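Local coordinates for tube-forming protein in Mycobacterial Envelpe, TiME (Mycolicibacterium smegmatis, PDB 7CU9) that forms a tube in the mycobacterial envelope that probably serves as a secretion channel for protein transport, at the interface of chains A and B. Residues are numbered along the deposited sequence; one frame, centred on the assembly and turned at random. Chains: chain A/B, Tube-forming protein in Mycobacterial Envelpe, TiME.

The interface of chains A and B. Residues chain A 4-6, 64, 90; chain B 21-22, 172, 175-176, 179.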
# COMPACT_ATOMS: atom_id res chain seq x y z
N ASP A 4 -1.53 10.44 1.36
CA ASP A 4 -1.83 9.22 2.15
C ASP A 4 -1.90 8.05 1.18
O ASP A 4 -2.18 8.23 -0.01
CB ASP A 4 -3.13 9.38 2.93
CG ASP A 4 -3.07 10.42 4.03
OD1 ASP A 4 -1.98 10.62 4.60
OD2 ASP A 4 -4.11 11.04 4.30
N PRO A 5 -1.64 6.80 1.64
CA PRO A 5 -1.67 5.64 0.75
C PRO A 5 -3.01 5.44 0.04
O PRO A 5 -3.04 4.88 -1.06
CB PRO A 5 -1.37 4.43 1.64
CG PRO A 5 -1.12 4.96 3.04
CD PRO A 5 -1.22 6.47 3.01
N GLY A 6 -4.11 5.89 0.65
CA GLY A 6 -5.47 5.72 0.12
C GLY A 6 -5.67 6.38 -1.23
O GLY A 6 -6.65 6.03 -1.91
N ALA A 64 4.17 2.12 -0.08
CA ALA A 64 3.04 2.05 0.87
C ALA A 64 1.81 1.47 0.18
O ALA A 64 1.09 0.64 0.78
CB ALA A 64 2.75 3.42 1.45
N ALA A 90 6.41 5.82 1.38
CA ALA A 90 6.42 6.26 2.79
C ALA A 90 7.19 7.58 2.92
O ALA A 90 6.90 8.34 3.86
CB ALA A 90 7.02 5.19 3.67
N ILE B 21 -8.24 3.37 3.48
CA ILE B 21 -7.00 3.79 4.20
C ILE B 21 -5.77 3.13 3.57
O ILE B 21 -4.77 3.83 3.39
CB ILE B 21 -7.13 3.50 5.71
CG1 ILE B 21 -8.18 4.42 6.34
CG2 ILE B 21 -5.78 3.61 6.41
CD1 ILE B 21 -8.63 3.97 7.71
N VAL B 22 -5.80 1.82 3.29
CA VAL B 22 -4.61 1.08 2.76
C VAL B 22 -4.50 1.28 1.25
O VAL B 22 -3.40 1.02 0.71
CB VAL B 22 -4.61 -0.41 3.14
CG1 VAL B 22 -4.61 -0.60 4.64
CG2 VAL B 22 -5.74 -1.19 2.49
N ASN B 172 5.56 -1.02 2.74
CA ASN B 172 5.55 -0.28 4.03
C ASN B 172 4.11 0.02 4.46
O ASN B 172 3.53 0.99 3.93
CB ASN B 172 6.38 1.00 3.92
CG ASN B 172 6.71 1.62 5.26
OD1 ASN B 172 5.90 1.58 6.19
ND2 ASN B 172 7.89 2.19 5.37
N PRO B 175 2.62 4.10 6.96
CA PRO B 175 1.73 5.23 6.71
C PRO B 175 0.25 4.87 6.95
O PRO B 175 -0.46 5.63 7.58
CB PRO B 175 2.03 5.58 5.25
CG PRO B 175 3.48 5.19 5.09
CD PRO B 175 3.59 3.90 5.87
N ALA B 176 -0.19 3.70 6.47
CA ALA B 176 -1.59 3.25 6.61
C ALA B 176 -1.92 3.01 8.08
O ALA B 176 -3.02 3.41 8.52
CB ALA B 176 -1.85 2.02 5.78
N VAL B 179 -2.57 6.36 9.68
CA VAL B 179 -3.88 6.92 9.26
C VAL B 179 -4.99 6.18 10.02
O VAL B 179 -5.90 6.84 10.54
CB VAL B 179 -4.09 6.84 7.73
CG1 VAL B 179 -5.52 7.18 7.35
CG2 VAL B 179 -3.11 7.72 6.98
O HOH W 1 -4.63 6.49 3.47
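The N-terminal loop and 3-10 helix 5-7 of chain A, with the start of strand 63-72 and the loop at A:Ala90, abut the first turns of helix 174-185, the loop before it and the C-terminal end of helix 15-22 in chain B. Both chains carry the PknH-like extracellular domain, and the patch belongs to an interface that is not an exact two-fold. Whether this pairing occurs in the assembled tube cannot be read from the structure alone.

A:Pro5 has the largest buried surface of the patch, 60 Å². Its ring presents CG between the two chain B helices: CG lies 3.9 Å from CB of B:Pro175 and 4.0 Å from CA of B:Ala176, while it also faces the backbone carbonyl O of B:Ile21. The two proline rings cross obliquely, meeting through CG and CD of A:Pro5 and CB of B:Pro175. On its other flank B:Pro175 turns CG toward A:Ala90, whose methyl CB is 3.8 Å away, so this one ring touches two separate segments of chain A.

The A:Ala90 methyl also packs against the carboxamide of B:Asn172, with ND2 at 3.6 Å, a van der Waals contact. CG of B:Asn172 is anti to its own backbone N (chi1 -166°), which carries the amide toward that methyl. The backbone O of B:Asn172 instead faces A:Ala64, 3.3 Å from CA.

At the opposite end, the CG2 methyl of B:Val179 lies against the carboxylate of A:Asp4, 3.9 Å from OD1, in van der Waals contact.

No direct polar bond spans the patch. A water provides the link, receiving the backbone N-H of A:Gly6 at N–O 2.9 Å, moderately bent at 144°, and lying 2.7 Å from the carbonyl O of B:Ile21.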